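PDB 6WK3: nitric oxide dioxygenase from Rhodothermus marinus DSM 4252, which binds heme and probably acts as a nitric oxide dioxygenase, here in a version engineered as a carbene transferase. Local coordinates for residues V18-Q22 / L61-R66; A27-M32 / A105-V109. The protein carries 1 engineered substitution. All coordinates share one frame. Residue numbers count along the deposited sequence, not the author numbering.

In the fold
The chain passes in order through 18-22, 27-32, 61-66 and 105-109, so the two contacts cross rather than nest. Interaction 1 brings 61-66 back against the start of helix 18-39. Interaction 2 closes a longer loop, from 27-32 on the same helix to 105-109. Helix 18-39 thus meets helix 50-66 near its own N terminus and helix 94-110 further along. In globin terms interaction 2 is the B/G helix pair. The contact centres lie about 13 Å apart, yet the two meet: Leu-21 CD2 is 3.7 Å from Ile-28 CD1, and Leu-61 CD1 is 4.3 Å from Ile-28 CG2. Both contacts belong to the helical shell around the heme.

Interaction 1. Residues V18-Q22 / L61-R66; sequences VPALQ and LLAYAR
Two helices pack nearly antiparallel here, the N-terminal turn of helix 18-39 against the last part of helix 50-66. Both segments are alpha-helical (Gln-22 N to Val-18 O 2.8 Å, Ala-65 N to Leu-61 O 2.9 Å). Their axes cross at -162° and approach to 9.6 Å. The CA atoms of Leu-21 and Leu-62 are 5.9 Å apart, and those of Val-18 and Ala-65 6.1 Å. Val-18 (chi1 t) sets CG2 3.5 Å from Ala-65 CB. Leu-21 (m, t) places CD1 3.7 Å from Ala-65 CB and 3.9 Å from Leu-61 O. The short side chain of Ala-65 leaves room for both. Residues 18-22 probably correspond to the end of globin helix A, packed on helix E; Trp-122 of helix 116-145 touches both Leu-21 and Ala-65. Leu-62 (t, p) fills the space alongside: its CD1 lies 3.8 Å from Leu-21 CB and 3.8 Å from Gln-22 CG. At the exposed margin Gln-22 and Arg-66, both chi1 m, meet. Gln-22 OE1 accepts two hydrogen bonds, from Arg-66 NH1 at 2.8 Å and from Arg-66 NH2 at 2.7 Å. Val-18 CG1 covers one face of the guanidinium, 3.8 Å from Arg-66 NH1.

Interaction 2. Residues A27-M32 / A105-V109; sequences AISATM and AIKEV
Ala-105 begins 105-109 and sits where the helices come closest. Both segments are alpha-helical. Their axes approach to 8.9 Å and cross at 125°, so the contact is steep and short. The CA atoms of Ala-105 and Met-32 are only 5.2 Å apart. Ala-105 CB reaches the backbone of 27-32, 3.5 Å from Ile-28 O and 3.7 Å from Met-32 N. Ala-105 CB also lies 4.0 Å from Thr-31 CG2 and 4.0 Å from Met-32 CB. A small side chain here permits the close approach. Ile-106 has its CA-to-CB bond directed away, but its CG1 is still 4.2 Å from Ile-28 CG2. This is the B/G helix crossing of the globin fold. On the heme side of it, the side chain of Met-32 comes within about 7 Å of the cofactor. Ile-106 also leans on Leu-119 and Trp-122 of helix 116-145. Next, Glu-108 brings OE1 to 3.5 Å from Thr-31 CG2, a van der Waals contact at the exposed edge. Val-109 (chi1 t) ends the segment. Val-109 CB is 3.9 Å from Ile-28 CG1, with Ile-28 in the m, t rotamer. Val-109 CG2 is 3.9 Å from Ala-27 O and 4.1 Å from Ala-27 CB. Thr-31 (chi1 m) turns OG1 back to donate a hydrogen bond of 2.8 Å to Ala-27 O, and no hydrogen bond crosses between the segments.

Interaction 1. Residues V18-Q22 / L61-R66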
loop_
_atom_site.group_PDB
_atom_site.type_symbol
_atom_site.label_atom_id
_atom_site.label_comp_id
_atom_site.label_asym_id
_atom_site.label_seq_id
_atom_site.Cartn_x
_atom_site.Cartn_y
_atom_site.Cartn_z
ATOM N N VAL A 18 0.679 -21.779 17.825
ATOM C CA VAL A 18 0.330 -21.930 16.406
ATOM C C VAL A 18 -0.919 -22.782 16.218
ATOM O O VAL A 18 -1.797 -22.389 15.432
ATOM C CB VAL A 18 1.540 -22.436 15.611
ATOM C CG1 VAL A 18 1.104 -23.071 14.297
ATOM C CG2 VAL A 18 2.502 -21.294 15.327
ATOM N N PRO A 19 -1.088 -23.932 16.894
ATOM C CA PRO A 19 -2.359 -24.665 16.742
ATOM C C PRO A 19 -3.598 -23.841 17.072
ATOM O O PRO A 19 -4.616 -23.969 16.378
ATOM C CB PRO A 19 -2.181 -25.852 17.696
ATOM C CG PRO A 19 -0.719 -26.105 17.677
ATOM C CD PRO A 19 -0.086 -24.740 17.625
ATOM N N ALA A 20 -3.548 -22.999 18.110
ATOM C CA ALA A 20 -4.685 -22.132 18.416
ATOM C C ALA A 20 -4.881 -21.054 17.356
ATOM O O ALA A 20 -6.020 -20.683 17.050
ATOM C CB ALA A 20 -4.505 -21.485 19.789
ATOM N N LEU A 21 -3.788 -20.535 16.793
ATOM C CA LEU A 21 -3.903 -19.512 15.761
ATOM C C LEU A 21 -4.420 -20.091 14.452
ATOM O O LEU A 21 -5.150 -19.410 13.723
ATOM C CB LEU A 21 -2.556 -18.825 15.545
ATOM C CG LEU A 21 -2.155 -17.771 16.580
ATOM C CD1 LEU A 21 -0.784 -17.213 16.260
ATOM C CD2 LEU A 21 -3.171 -16.653 16.643
ATOM N N GLN A 22 -4.063 -21.337 14.133
ATOM C CA GLN A 22 -4.616 -21.968 12.939
ATOM C C GLN A 22 -6.136 -22.032 12.997
ATOM O O GLN A 22 -6.801 -22.004 11.954
ATOM C CB GLN A 22 -4.043 -23.373 12.761
ATOM C CG GLN A 22 -2.572 -23.399 12.410
ATOM C CD GLN A 22 -2.031 -24.812 12.274
ATOM O OE1 GLN A 22 -1.224 -25.100 11.389
ATOM N NE2 GLN A 22 -2.477 -25.701 13.154
ATOM N N LEU A 61 -0.300 -12.927 11.695
ATOM C CA LEU A 61 -0.098 -13.502 13.023
ATOM C C LEU A 61 0.301 -14.970 12.923
ATOM O O LEU A 61 1.278 -15.404 13.544
ATOM C CB LEU A 61 -1.360 -13.345 13.868
ATOM C CG LEU A 61 -1.704 -11.924 14.312
ATOM C CD1 LEU A 61 -3.024 -11.941 15.069
ATOM C CD2 LEU A 61 -0.595 -11.306 15.156
ATOM N N LEU A 62 -0.434 -15.742 12.120
ATOM C CA LEU A 62 -0.106 -17.150 11.927
ATOM C C LEU A 62 1.298 -17.320 11.351
ATOM O O LEU A 62 2.105 -18.096 11.874
ATOM C CB LEU A 62 -1.143 -17.801 11.016
ATOM C CG LEU A 62 -1.080 -19.318 10.881
ATOM C CD1 LEU A 62 -0.964 -19.978 12.247
ATOM C CD2 LEU A 62 -2.313 -19.810 10.146
ATOM N N ALA A 63 1.609 -16.599 10.271
ATOM C CA ALA A 63 2.922 -16.735 9.650
ATOM C C ALA A 63 4.032 -16.317 10.608
ATOM O O ALA A 63 5.073 -16.974 10.689
ATOM C CB ALA A 63 2.983 -15.916 8.359
ATOM N N TYR A 64 3.816 -15.232 11.352
ATOM C CA TYR A 64 4.814 -14.754 12.302
ATOM C C TYR A 64 5.066 -15.777 13.400
ATOM O O TYR A 64 6.211 -15.997 13.805
ATOM C CB TYR A 64 4.343 -13.431 12.900
ATOM C CG TYR A 64 5.295 -12.769 13.868
ATOM C CD1 TYR A 64 6.664 -12.717 13.617
ATOM C CD2 TYR A 64 4.817 -12.168 15.024
ATOM C CE1 TYR A 64 7.526 -12.081 14.504
ATOM C CE2 TYR A 64 5.663 -11.540 15.909
ATOM C CZ TYR A 64 7.013 -11.498 15.648
ATOM O OH TYR A 64 7.841 -10.864 16.541
ATOM N N ALA A 65 4.004 -16.406 13.901
ATOM C CA ALA A 65 4.171 -17.429 14.924
ATOM C C ALA A 65 4.864 -18.663 14.357
ATOM O O ALA A 65 5.658 -19.307 15.049
ATOM C CB ALA A 65 2.813 -17.784 15.531
ATOM N N ARG A 66 4.589 -19.000 13.095
ATOM C CA ARG A 66 5.248 -20.129 12.447
ATOM C C ARG A 66 6.719 -19.857 12.158
ATOM O O ARG A 66 7.464 -20.792 11.852
ATOM C CB ARG A 66 4.548 -20.469 11.131
ATOM C CG ARG A 66 3.160 -21.074 11.249
ATOM C CD ARG A 66 2.875 -21.910 10.015
ATOM N NE ARG A 66 1.456 -22.025 9.704
ATOM C CZ ARG A 66 0.713 -23.085 10.002
ATOM N NH1 ARG A 66 1.253 -24.124 10.630
ATOM N NH2 ARG A 66 -0.572 -23.107 9.673
#

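Interaction 2. Residues A27-M32 / A105-V109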
loop_
_atom_site.group_PDB
_atom_site.type_symbol
_atom_site.label_atom_id
_atom_site.label_comp_id
_atom_site.label_asym_id
_atom_site.label_seq_id
_atom_site.Cartn_x
_atom_site.Cartn_y
_atom_site.Cartn_z
ATOM N N ALA A 27 -10.682 -14.948 14.457
ATOM C CA ALA A 27 -11.418 -14.444 15.611
ATOM C C ALA A 27 -10.585 -13.441 16.400
ATOM O O ALA A 27 -11.108 -12.425 16.868
ATOM C CB ALA A 27 -11.855 -15.601 16.507
ATOM N N ILE A 28 -9.285 -13.704 16.553
ATOM C CA ILE A 28 -8.432 -12.781 17.294
ATOM C C ILE A 28 -8.281 -11.471 16.533
ATOM O O ILE A 28 -8.392 -10.382 17.110
ATOM C CB ILE A 28 -7.064 -13.430 17.584
ATOM C CG1 ILE A 28 -7.207 -14.549 18.622
ATOM C CG2 ILE A 28 -6.062 -12.378 18.038
ATOM C CD1 ILE A 28 -5.991 -15.492 18.704
ATOM N N SER A 29 -8.052 -11.553 15.223
ATOM C CA SER A 29 -7.851 -10.347 14.429
ATOM C C SER A 29 -9.132 -9.514 14.354
ATOM O O SER A 29 -9.097 -8.292 14.542
ATOM C CB SER A 29 -7.339 -10.733 13.036
ATOM O OG SER A 29 -7.633 -9.745 12.063
ATOM N N ALA A 30 -10.279 -10.161 14.116
ATOM C CA ALA A 30 -11.542 -9.425 14.034
ATOM C C ALA A 30 -11.904 -8.792 15.374
ATOM O O ALA A 30 -12.319 -7.626 15.431
ATOM C CB ALA A 30 -12.668 -10.346 13.562
ATOM N N THR A 31 -11.776 -9.558 16.461
ATOM C CA THR A 31 -12.036 -9.016 17.790
ATOM C C THR A 31 -11.089 -7.871 18.106
ATOM O O THR A 31 -11.482 -6.876 18.723
ATOM C CB THR A 31 -11.903 -10.121 18.833
ATOM O OG1 THR A 31 -12.896 -11.125 18.586
ATOM C CG2 THR A 31 -12.061 -9.569 20.240
ATOM N N MET A 32 -9.833 -7.994 17.686
ATOM C CA MET A 32 -8.871 -6.923 17.903
ATOM C C MET A 32 -9.327 -5.635 17.230
ATOM O O MET A 32 -9.289 -4.558 17.838
ATOM C CB MET A 32 -7.500 -7.353 17.385
ATOM C CG MET A 32 -6.374 -6.465 17.841
ATOM S SD MET A 32 -5.323 -5.960 16.479
ATOM C CE MET A 32 -6.351 -4.687 15.748
ATOM N N ALA A 105 -7.990 -9.183 22.898
ATOM C CA ALA A 105 -8.527 -10.132 21.928
ATOM C C ALA A 105 -8.057 -11.546 22.236
ATOM O O ALA A 105 -8.836 -12.503 22.146
ATOM C CB ALA A 105 -8.122 -9.730 20.511
ATOM N N ILE A 106 -6.785 -11.699 22.609
ATOM C CA ILE A 106 -6.269 -13.016 22.974
ATOM C C ILE A 106 -6.916 -13.505 24.267
ATOM O O ILE A 106 -7.308 -14.672 24.372
ATOM C CB ILE A 106 -4.732 -12.974 23.076
ATOM C CG1 ILE A 106 -4.115 -12.769 21.689
ATOM C CG2 ILE A 106 -4.199 -14.256 23.699
ATOM C CD1 ILE A 106 -2.604 -12.562 21.698
ATOM N N LYS A 107 -7.054 -12.617 25.261
ATOM C CA LYS A 107 -7.711 -12.987 26.515
ATOM C C LYS A 107 -9.131 -13.484 26.276
ATOM O O LYS A 107 -9.589 -14.429 26.929
ATOM C CB LYS A 107 -7.734 -11.794 27.471
ATOM C CG LYS A 107 -6.457 -11.587 28.260
ATOM C CD LYS A 107 -6.587 -10.399 29.204
ATOM C CE LYS A 107 -5.225 -9.944 29.695
ATOM N NZ LYS A 107 -5.265 -8.676 30.467
ATOM N N GLU A 108 -9.842 -12.861 25.341
ATOM C CA GLU A 108 -11.237 -13.213 25.107
ATOM C C GLU A 108 -11.363 -14.515 24.324
ATOM O O GLU A 108 -12.138 -15.402 24.702
ATOM C CB GLU A 108 -11.930 -12.069 24.372
ATOM C CG GLU A 108 -13.438 -12.099 24.414
ATOM C CD GLU A 108 -14.035 -10.981 23.585
ATOM O OE1 GLU A 108 -14.313 -11.214 22.385
ATOM O OE2 GLU A 108 -14.205 -9.867 24.130
ATOM N N VAL A 109 -10.599 -14.653 23.239
ATOM C CA VAL A 109 -10.806 -15.783 22.340
ATOM C C VAL A 109 -10.284 -17.073 22.959
ATOM O O VAL A 109 -10.958 -18.108 22.921
ATOM C CB VAL A 109 -10.160 -15.505 20.972
ATOM C CG1 VAL A 109 -10.163 -16.765 20.122
ATOM C CG2 VAL A 109 -10.912 -14.379 20.258
#